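Local coordinates for protein fumarate reductase iron-sulfur subunit (Mycolicibacterium smegmatis, PDB 7D6V) that probably relays electrons through three iron-sulfur clusters from the flavoprotein subunit towards quinone in the mycobacterial succinate dehydrogenase Sdh1, at residues Arg9-Asp14 against Gly18-Tyr23; Thr24-Asp29 against Ile37-Ala42; Cys155-Val158 against Glu163-Glu166; Leu180-Leu185 against Lys228-Asp233. All coordinates share one frame; numbering follows the deposited sequence.

In the fold
The four contacts follow one another along the chain and show how an electron-transfer subunit is built from two kinds of module. Contacts 1 and 2 use strand 17-27 of the N-terminal 2Fe-2S domain. Their centres are about 16 Å apart and they touch, Y23 packing on L40, so that hairpin and helix 33-43 form one body. Contact 3 lies in the 4Fe-4S dicluster region, beside the Fe3-S4 cluster, its centre about 26 Å from that of contact 1. Contact 4, its centre about 23 Å from that of contact 3, joins helices 171-181 and 219-235 on the opposite side of the chain's centre from contacts 1 and 2. The membrane anchor subunit borders contacts 1, 3 and 4.

Contact 1 (Arg9-Asp14 against Gly18-Tyr23); sequences RVWRGD and GELHDY
R9 meets L20 and D22 in an antiparallel beta hairpin, strands 4-14 and 17-27 of the beta-grasp fold that characterises 2Fe-2S ferredoxin domains. The arginine runs straight to CD and then turns (chi3 67°), which brings NE within 3.4 Å of CD1 of L20. D22 lies alongside it with its carboxylate nearly coplanar with the guanidinium, but the two groups stay too far apart for a salt bridge. At V10 the backbone takes over: V10 O accepts from H21 N at 2.8 Å, while the valine side chain meets an edge of the Y23 ring. W11, CG anti to the backbone N (chi1 -173°), lays its indole against the partner backbone, CZ2 3.4 Å from the bare CA of G18 and the backbone N of E19 above one ring face. CD2 of L20 comes in at the edge of the same ring, 3.7 Å from CB of W11. NE1 donates a hydrogen bond to the backbone O of Q20 of the membrane anchor subunit, so this face of the hairpin also serves a subunit interface. R12 and E19 form a hydrogen-bonded pair, R12 N to E19 O at 2.7 Å and E19 N to R12 O at 2.8 Å. The R12 side chain, on the opposite face from W11, bends twice, its CG passing the H21 ring. Its NH2 donates to Y23 OH (139° at the hydrogen), and its NE makes a salt bridge with D100. Towards the turn, G13 faces G18 in a non-hydrogen-bonded pair, the two CA atoms 3.9 Å apart.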
# COMPACT_ATOMS: atom_id res chain seq x y z
N ARG B 9 -23.11 12.80 7.67
CA ARG B 9 -23.13 13.31 9.03
C ARG B 9 -21.67 13.46 9.50
O ARG B 9 -21.23 12.87 10.49
CB ARG B 9 -23.99 12.43 9.93
CG ARG B 9 -24.16 12.96 11.34
CD ARG B 9 -25.05 12.09 12.22
NE ARG B 9 -24.47 10.78 12.52
CZ ARG B 9 -25.13 9.81 13.13
NH1 ARG B 9 -26.39 9.99 13.50
NH2 ARG B 9 -24.54 8.65 13.38
N VAL B 10 -20.88 14.21 8.73
CA VAL B 10 -19.44 14.32 8.94
C VAL B 10 -19.13 15.03 10.26
O VAL B 10 -19.79 16.01 10.63
CB VAL B 10 -18.81 15.07 7.75
CG1 VAL B 10 -17.33 15.31 7.97
CG2 VAL B 10 -19.05 14.31 6.46
N TRP B 11 -18.11 14.54 10.96
CA TRP B 11 -17.67 15.12 12.22
C TRP B 11 -16.77 16.33 11.98
O TRP B 11 -15.81 16.26 11.21
CB TRP B 11 -16.92 14.08 13.05
CG TRP B 11 -16.57 14.53 14.45
CD1 TRP B 11 -17.33 14.38 15.57
CD2 TRP B 11 -15.38 15.20 14.86
NE1 TRP B 11 -16.69 14.91 16.65
CE2 TRP B 11 -15.49 15.43 16.25
CE3 TRP B 11 -14.23 15.64 14.20
CZ2 TRP B 11 -14.49 16.07 16.98
CZ3 TRP B 11 -13.25 16.28 14.92
CH2 TRP B 11 -13.38 16.49 16.30
N ARG B 12 -17.08 17.45 12.65
CA ARG B 12 -16.30 18.68 12.54
C ARG B 12 -15.81 19.10 13.92
O ARG B 12 -16.53 18.98 14.91
CB ARG B 12 -17.12 19.82 11.93
CG ARG B 12 -17.85 19.49 10.65
CD ARG B 12 -16.90 19.25 9.49
NE ARG B 12 -15.86 20.27 9.39
CZ ARG B 12 -15.96 21.37 8.64
NH1 ARG B 12 -14.96 22.23 8.61
NH2 ARG B 12 -17.06 21.60 7.94
N GLY B 13 -14.58 19.60 13.98
CA GLY B 13 -14.04 20.11 15.22
C GLY B 13 -12.53 19.95 15.26
O GLY B 13 -11.90 19.66 14.25
N ASP B 14 -11.98 20.14 16.45
CA ASP B 14 -10.55 19.98 16.69
C ASP B 14 -10.37 19.36 18.07
O ASP B 14 -11.31 18.83 18.66
CB ASP B 14 -9.80 21.31 16.52
CG ASP B 14 -10.37 22.43 17.37
OD1 ASP B 14 -10.44 23.57 16.87
OD2 ASP B 14 -10.75 22.18 18.53
N GLY B 18 -15.82 18.90 19.43
CA GLY B 18 -16.33 18.70 18.09
C GLY B 18 -17.75 18.19 18.11
O GLY B 18 -18.36 18.02 19.17
N GLU B 19 -18.27 17.94 16.91
CA GLU B 19 -19.68 17.64 16.72
C GLU B 19 -19.87 17.07 15.32
O GLU B 19 -19.07 17.34 14.42
CB GLU B 19 -20.52 18.90 16.90
CG GLU B 19 -21.96 18.67 17.26
CD GLU B 19 -22.74 19.96 17.31
OE1 GLU B 19 -22.22 20.98 16.80
OE2 GLU B 19 -23.87 19.96 17.84
N LEU B 20 -20.93 16.29 15.15
CA LEU B 20 -21.33 15.83 13.83
C LEU B 20 -22.19 16.89 13.16
O LEU B 20 -23.00 17.56 13.82
CB LEU B 20 -22.09 14.51 13.92
CG LEU B 20 -21.36 13.29 14.47
CD1 LEU B 20 -22.35 12.18 14.78
CD2 LEU B 20 -20.31 12.80 13.50
N HIS B 21 -22.03 17.04 11.85
CA HIS B 21 -22.76 18.02 11.07
C HIS B 21 -23.45 17.33 9.90
O HIS B 21 -22.89 16.42 9.29
CB HIS B 21 -21.84 19.13 10.56
CG HIS B 21 -21.49 20.15 11.60
ND1 HIS B 21 -20.58 19.91 12.60
CD2 HIS B 21 -21.95 21.41 11.79
CE1 HIS B 21 -20.48 20.98 13.36
NE2 HIS B 21 -21.30 21.91 12.90
N ASP B 22 -24.67 17.78 9.59
CA ASP B 22 -25.50 17.16 8.57
C ASP B 22 -25.32 17.89 7.24
O ASP B 22 -25.59 19.09 7.15
CB ASP B 22 -26.97 17.17 8.99
CG ASP B 22 -27.27 16.16 10.07
OD1 ASP B 22 -26.60 15.11 10.11
OD2 ASP B 22 -28.17 16.41 10.89
N TYR B 23 -24.87 17.17 6.22
CA TYR B 23 -24.71 17.70 4.88
C TYR B 23 -25.45 16.83 3.88
O TYR B 23 -25.58 15.62 4.06
CB TYR B 23 -23.23 17.78 4.48
CG TYR B 23 -22.39 18.63 5.41
CD1 TYR B 23 -21.50 18.05 6.30
CD2 TYR B 23 -22.48 20.01 5.38
CE1 TYR B 23 -20.73 18.82 7.14
CE2 TYR B 23 -21.71 20.79 6.21
CZ TYR B 23 -20.84 20.19 7.09
OH TYR B 23 -20.08 20.98 7.92

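Contact 2 (Thr24-Asp29 against Ile37-Ala42); sequences TVEVND and IHRLQA
N28 ND2 sits 3.7 Å from NH2 of R39, with the amide steeply inclined to the guanidinium, and is itself held by two carboxylates. It donates to OE1 of E26 at 3.2 Å, meeting that oxygen from above the carboxylate plane, and to OE2 of E31. OD1 of N28 is engaged by T3. R39 also depends on E31, whose OE1 forms a salt bridge with NH2. E26 OE1 lies over one guanidinium face, 4.0 Å from NH1, where the opposite charges probably still attract, although no N-H points at the oxygen. The backbone O of E26 lies 3.1 Å from NE of R39. Strand 17-27 and helix 33-43 are here the strand and helix of a beta-grasp domain, the helix packed across the sheet with the short segment axes 8.6 Å apart. V25 meets the helix with two methyls sent different ways. CG1, anti to the backbone N (chi1 -168°), faces R39 CD at 3.8 Å, near the guanidinium edge, whereas CG2 meets L40 CD1 at 3.7 Å. W255 and L257 of the flavoprotein subunit A pack on N28 and R39 respectively.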
# COMPACT_ATOMS: atom_id res chain seq x y z
N THR B 24 -25.95 17.46 2.81
CA THR B 24 -26.64 16.76 1.73
C THR B 24 -25.82 16.92 0.45
O THR B 24 -25.63 18.03 -0.03
CB THR B 24 -28.05 17.31 1.52
OG1 THR B 24 -28.80 17.17 2.73
CG2 THR B 24 -28.76 16.56 0.41
N VAL B 25 -25.36 15.79 -0.10
CA VAL B 25 -24.48 15.79 -1.26
C VAL B 25 -25.07 14.88 -2.33
O VAL B 25 -25.74 13.89 -2.03
CB VAL B 25 -23.05 15.34 -0.90
CG1 VAL B 25 -22.08 15.62 -2.04
CG2 VAL B 25 -22.57 16.02 0.38
N GLU B 26 -24.81 15.23 -3.59
CA GLU B 26 -25.24 14.43 -4.72
C GLU B 26 -24.30 13.26 -4.95
O GLU B 26 -23.08 13.44 -5.01
CB GLU B 26 -25.31 15.30 -5.97
CG GLU B 26 -25.72 14.58 -7.23
CD GLU B 26 -25.09 15.19 -8.46
OE1 GLU B 26 -23.88 14.96 -8.69
OE2 GLU B 26 -25.80 15.89 -9.21
N VAL B 27 -24.86 12.06 -5.07
CA VAL B 27 -24.08 10.83 -5.25
C VAL B 27 -24.42 10.24 -6.61
O VAL B 27 -25.60 10.12 -6.96
CB VAL B 27 -24.36 9.82 -4.13
CG1 VAL B 27 -23.61 8.52 -4.38
CG2 VAL B 27 -23.97 10.40 -2.79
N ASN B 28 -23.39 9.87 -7.36
CA ASN B 28 -23.55 9.18 -8.63
C ASN B 28 -23.16 7.71 -8.48
O ASN B 28 -22.51 7.31 -7.51
CB ASN B 28 -22.70 9.84 -9.72
CG ASN B 28 -23.15 11.24 -10.04
OD1 ASN B 28 -24.14 11.44 -10.73
ND2 ASN B 28 -22.42 12.23 -9.54
N ASP B 29 -23.57 6.91 -9.46
CA ASP B 29 -23.24 5.49 -9.46
C ASP B 29 -21.74 5.29 -9.67
O ASP B 29 -21.15 5.89 -10.57
CB ASP B 29 -24.02 4.77 -10.55
CG ASP B 29 -25.48 4.57 -10.20
OD1 ASP B 29 -25.76 3.98 -9.14
OD2 ASP B 29 -26.34 5.02 -10.98
N ILE B 37 -16.68 13.32 -0.41
CA ILE B 37 -16.00 14.29 0.44
C ILE B 37 -15.38 15.40 -0.41
O ILE B 37 -15.42 16.58 -0.04
CB ILE B 37 -14.95 13.59 1.32
CG1 ILE B 37 -15.62 12.54 2.20
CG2 ILE B 37 -14.20 14.59 2.17
CD1 ILE B 37 -16.52 13.12 3.27
N HIS B 38 -14.78 15.03 -1.54
CA HIS B 38 -14.20 16.03 -2.44
C HIS B 38 -15.27 16.97 -2.99
O HIS B 38 -15.05 18.18 -3.10
CB HIS B 38 -13.45 15.35 -3.57
CG HIS B 38 -12.15 14.74 -3.16
ND1 HIS B 38 -11.44 13.87 -3.96
CD2 HIS B 38 -11.42 14.89 -2.02
CE1 HIS B 38 -10.34 13.50 -3.33
NE2 HIS B 38 -10.30 14.11 -2.16
N ARG B 39 -16.42 16.42 -3.37
CA ARG B 39 -17.52 17.26 -3.85
C ARG B 39 -18.01 18.20 -2.76
O ARG B 39 -18.30 19.37 -3.03
CB ARG B 39 -18.66 16.39 -4.37
CG ARG B 39 -19.65 17.14 -5.23
CD ARG B 39 -20.86 16.29 -5.58
NE ARG B 39 -20.49 14.90 -5.84
CZ ARG B 39 -20.06 14.45 -7.01
NH1 ARG B 39 -19.92 15.28 -8.03
NH2 ARG B 39 -19.75 13.17 -7.15
N LEU B 40 -18.12 17.70 -1.53
CA LEU B 40 -18.52 18.55 -0.42
C LEU B 40 -17.50 19.66 -0.17
O LEU B 40 -17.86 20.79 0.14
CB LEU B 40 -18.71 17.70 0.84
CG LEU B 40 -19.28 18.39 2.07
CD1 LEU B 40 -20.71 18.81 1.83
CD2 LEU B 40 -19.18 17.47 3.27
N GLN B 41 -16.21 19.34 -0.30
CA GLN B 41 -15.17 20.35 -0.17
C GLN B 41 -15.29 21.41 -1.25
O GLN B 41 -15.17 22.61 -0.97
CB GLN B 41 -13.79 19.70 -0.24
CG GLN B 41 -13.11 19.53 1.09
CD GLN B 41 -11.71 18.99 0.95
OE1 GLN B 41 -11.34 18.48 -0.11
NE2 GLN B 41 -10.92 19.09 2.01
N ALA B 42 -15.51 21.00 -2.49
CA ALA B 42 -15.55 21.94 -3.60
C ALA B 42 -16.86 22.70 -3.70
O ALA B 42 -16.93 23.69 -4.43
CB ALA B 42 -15.28 21.21 -4.92

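Contact 3 (Cys155-Val158 against Glu163-Glu166); sequences CHVV and ENKE. With F3S (Fe3-s4 cluster), chain G.
V157 and V158 meet N164 and K165 where the chain doubles back beside the Fe3-S4 cluster, and the two halves of the contact differ. The closer half is centred on N164, which points across the gap. Its CB lies 3.4 Å from V157 O, and its ND2 gives that same carbonyl a weak hydrogen bond, also 3.4 Å. ND2 has a further acceptor in the backbone O of Y141 of the membrane anchor subunit, so this buried amide straddles a fold contact and an interface. V157 stands between N164 and the cluster: CG1 faces ND2 of N164 at 4.0 Å, whereas CG2, anti to the carbonyl carbon, reaches S2 of the cluster at 3.8 Å. Two residues earlier C155, which follows C145, C148 and C151 of the SF4 pocket in the ferredoxin-type cysteine motif of this dicluster domain, has SG modelled 3.1 Å from FE1, longer than an iron-thiolate bond normally is, so the exact length is doubtful. The same sulfur N-caps the short helix through a weak bond from V157 N. The other half is looser, and on the lysine side partly open to solvent. V158 turns CG1 to the backbone of K165, while the bent lysine chain passes alongside with CD 4.0 Å from CB of V158. The contact is largely aliphatic, for the lysine's charged end goes to E162. V158 O is taken by R18 of the membrane anchor subunit. The contact thus folds the loop leading to helix 171-181 back against helix 156-159, which follows directly on helix 150-154.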
# COMPACT_ATOMS: atom_id res chain seq x y z
N CYS B 155 -7.48 -1.93 17.15
CA CYS B 155 -7.03 -2.76 18.26
C CYS B 155 -7.61 -2.23 19.57
O CYS B 155 -7.55 -1.03 19.83
CB CYS B 155 -5.51 -2.79 18.33
SG CYS B 155 -4.84 -3.80 19.68
N HIS B 156 -8.17 -3.11 20.39
CA HIS B 156 -8.74 -2.64 21.65
C HIS B 156 -7.70 -2.43 22.73
O HIS B 156 -7.99 -1.77 23.73
CB HIS B 156 -9.79 -3.63 22.15
CG HIS B 156 -9.23 -4.94 22.61
ND1 HIS B 156 -9.29 -5.35 23.92
CD2 HIS B 156 -8.57 -5.91 21.93
CE1 HIS B 156 -8.71 -6.53 24.03
NE2 HIS B 156 -8.26 -6.89 22.84
N VAL B 157 -6.49 -2.99 22.57
CA VAL B 157 -5.46 -2.82 23.59
C VAL B 157 -5.13 -1.35 23.78
O VAL B 157 -5.02 -0.86 24.91
CB VAL B 157 -4.21 -3.64 23.21
CG1 VAL B 157 -3.14 -3.48 24.28
CG2 VAL B 157 -4.56 -5.09 23.02
N VAL B 158 -4.98 -0.61 22.68
CA VAL B 158 -4.69 0.81 22.74
C VAL B 158 -5.90 1.68 22.42
O VAL B 158 -5.95 2.83 22.87
CB VAL B 158 -3.52 1.18 21.82
CG1 VAL B 158 -2.21 0.68 22.40
CG2 VAL B 158 -3.73 0.60 20.43
N GLU B 163 -3.39 4.03 28.69
CA GLU B 163 -2.21 3.69 29.47
C GLU B 163 -1.39 2.58 28.83
O GLU B 163 -0.21 2.42 29.17
CB GLU B 163 -2.63 3.28 30.88
CG GLU B 163 -3.31 1.92 30.96
CD GLU B 163 -4.82 2.02 30.77
OE1 GLU B 163 -5.48 0.96 30.73
OE2 GLU B 163 -5.33 3.15 30.67
N ASN B 164 -1.97 1.82 27.91
CA ASN B 164 -1.28 0.72 27.25
C ASN B 164 -0.51 1.17 26.01
O ASN B 164 0.13 0.33 25.37
CB ASN B 164 -2.28 -0.37 26.86
CG ASN B 164 -2.72 -1.20 28.04
OD1 ASN B 164 -2.08 -1.21 29.08
ND2 ASN B 164 -3.83 -1.91 27.88
N LYS B 165 -0.55 2.46 25.67
CA LYS B 165 0.13 2.93 24.47
C LYS B 165 1.64 2.77 24.59
O LYS B 165 2.31 2.43 23.61
CB LYS B 165 -0.24 4.39 24.21
CG LYS B 165 -1.65 4.60 23.72
CD LYS B 165 -1.70 4.71 22.22
CE LYS B 165 -3.04 5.23 21.74
NZ LYS B 165 -3.20 6.69 21.99
N GLU B 166 2.19 3.02 25.77
CA GLU B 166 3.64 2.93 25.96
C GLU B 166 4.13 1.50 26.10
O GLU B 166 5.33 1.26 25.97
CB GLU B 166 4.06 3.74 27.18
CG GLU B 166 3.40 3.30 28.46
CD GLU B 166 4.22 3.63 29.69
OE1 GLU B 166 4.76 4.76 29.75
OE2 GLU B 166 4.34 2.77 30.58
FE1 F3S G . -5.20 -6.22 17.77
FE3 F3S G . -5.28 -8.42 16.23
FE4 F3S G . -4.18 -8.64 18.67
S1 F3S G . -6.96 -7.04 16.69
S2 F3S G . -5.35 -7.13 19.88
S3 F3S G . -3.38 -7.33 16.94
S4 F3S G . -5.34 -10.24 17.58

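Contact 4 (Leu180-Leu185 against Lys228-Asp233); sequences LDMHPL and KERVAD
A chi1 of -158° swings CG of D181 away from the backbone N, toward helix 219-235, and R230 sends CG anti to its carbonyl carbon (chi1 -62°) and then runs extended to NE. These torsions let two residues with CA atoms 10.0 Å apart join in a buried salt bridge between the end of helix 171-181 and helix 219-235. It ties together two helices of the C-terminal, alpha-helical ferredoxin-like domain, which houses the 4Fe-4S and 3Fe-4S clusters. The bridge is one-sided: NH1 alone donates to OD2, on the anti side of the carboxylate, and the two flat groups are turned 68° apart. The modelled separation of NH1 and OD2, 2.5 Å, is too short to be leaned on at this resolution. K191 lies farther off as a second, weak ionic partner of OD2. Near NH2 of R230 stands R138, a like charge that the nearby aspartate probably offsets in part. The membrane anchor subunit borders the contact, where its K218 binds the backbone O of D181, and R156 and R216 make salt bridges with D233, while R156 also pairs with E229. M182 packs against R230 from another direction. Its extended chain crosses that of R230 at a slant, with CG 3.8 Å from NH2, and lays the terminal methyl over one guanidinium face towards the rim, CE standing 4.0 Å from NH2.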
# COMPACT_ATOMS: atom_id res chain seq x y z
N LEU B 180 10.72 -9.30 10.13
CA LEU B 180 12.17 -9.31 10.30
C LEU B 180 12.67 -10.63 10.86
O LEU B 180 13.78 -11.06 10.55
CB LEU B 180 12.60 -8.15 11.19
CG LEU B 180 12.59 -6.78 10.52
CD1 LEU B 180 12.74 -5.68 11.55
CD2 LEU B 180 13.68 -6.69 9.48
N ASP B 181 11.85 -11.29 11.69
CA ASP B 181 12.24 -12.58 12.25
C ASP B 181 12.23 -13.69 11.20
O ASP B 181 13.05 -14.61 11.27
CB ASP B 181 11.30 -12.94 13.40
CG ASP B 181 11.90 -13.94 14.36
OD1 ASP B 181 12.90 -13.61 15.02
OD2 ASP B 181 11.36 -15.06 14.47
N MET B 182 11.33 -13.62 10.23
CA MET B 182 11.25 -14.63 9.19
C MET B 182 12.12 -14.30 7.98
O MET B 182 12.11 -15.06 7.01
CB MET B 182 9.80 -14.82 8.75
CG MET B 182 8.96 -15.61 9.74
SD MET B 182 7.19 -15.33 9.54
CE MET B 182 6.61 -15.76 11.18
N HIS B 183 12.85 -13.19 8.01
CA HIS B 183 13.78 -12.89 6.93
C HIS B 183 14.91 -13.91 6.93
O HIS B 183 15.56 -14.11 7.97
CB HIS B 183 14.35 -11.48 7.11
CG HIS B 183 15.02 -10.94 5.88
ND1 HIS B 183 16.16 -11.50 5.35
CD2 HIS B 183 14.72 -9.88 5.09
CE1 HIS B 183 16.52 -10.82 4.28
NE2 HIS B 183 15.67 -9.83 4.10
N PRO B 184 15.17 -14.59 5.81
CA PRO B 184 16.19 -15.64 5.81
C PRO B 184 17.61 -15.15 6.07
O PRO B 184 18.46 -15.95 6.46
CB PRO B 184 16.07 -16.25 4.40
CG PRO B 184 15.34 -15.23 3.60
CD PRO B 184 14.44 -14.52 4.54
N LEU B 185 17.89 -13.87 5.86
CA LEU B 185 19.24 -13.35 6.00
C LEU B 185 19.43 -12.43 7.20
O LEU B 185 20.53 -11.91 7.40
CB LEU B 185 19.66 -12.62 4.72
CG LEU B 185 19.90 -13.51 3.50
CD1 LEU B 185 20.37 -12.69 2.32
CD2 LEU B 185 20.90 -14.60 3.82
N LYS B 228 3.93 -15.55 19.01
CA LYS B 228 3.61 -16.00 20.36
C LYS B 228 4.15 -17.40 20.61
O LYS B 228 4.65 -17.69 21.70
CB LYS B 228 2.11 -15.94 20.60
CG LYS B 228 1.58 -14.55 20.87
CD LYS B 228 0.06 -14.54 20.91
CE LYS B 228 -0.46 -13.17 21.30
NZ LYS B 228 -0.51 -12.97 22.77
N GLU B 229 4.06 -18.27 19.61
CA GLU B 229 4.62 -19.61 19.75
C GLU B 229 6.14 -19.59 19.88
O GLU B 229 6.71 -20.35 20.66
CB GLU B 229 4.19 -20.48 18.57
CG GLU B 229 2.71 -20.84 18.58
CD GLU B 229 2.35 -21.74 19.75
OE1 GLU B 229 2.85 -22.88 19.81
OE2 GLU B 229 1.56 -21.30 20.61
N ARG B 230 6.81 -18.71 19.13
CA ARG B 230 8.26 -18.57 19.27
C ARG B 230 8.64 -18.00 20.63
O ARG B 230 9.63 -18.44 21.25
CB ARG B 230 8.80 -17.71 18.14
CG ARG B 230 8.55 -18.32 16.77
CD ARG B 230 8.98 -17.42 15.63
NE ARG B 230 8.75 -18.08 14.35
CZ ARG B 230 9.52 -17.94 13.28
NH1 ARG B 230 10.59 -17.16 13.32
NH2 ARG B 230 9.23 -18.59 12.16
N VAL B 231 7.88 -17.03 21.13
CA VAL B 231 8.13 -16.50 22.46
C VAL B 231 7.93 -17.58 23.51
O VAL B 231 8.66 -17.65 24.50
CB VAL B 231 7.23 -15.27 22.72
CG1 VAL B 231 7.26 -14.89 24.19
CG2 VAL B 231 7.67 -14.11 21.87
N ALA B 232 6.92 -18.44 23.32
CA ALA B 232 6.72 -19.56 24.23
C ALA B 232 7.87 -20.55 24.16
O ALA B 232 8.26 -21.13 25.18
CB ALA B 232 5.39 -20.25 23.93
N ASP B 233 8.42 -20.77 22.96
CA ASP B 233 9.65 -21.54 22.83
C ASP B 233 10.74 -20.97 23.73
O ASP B 233 11.40 -21.71 24.47
CB ASP B 233 10.14 -21.52 21.38
CG ASP B 233 9.48 -22.55 20.52
OD1 ASP B 233 8.73 -23.40 21.04
OD2 ASP B 233 9.72 -22.51 19.30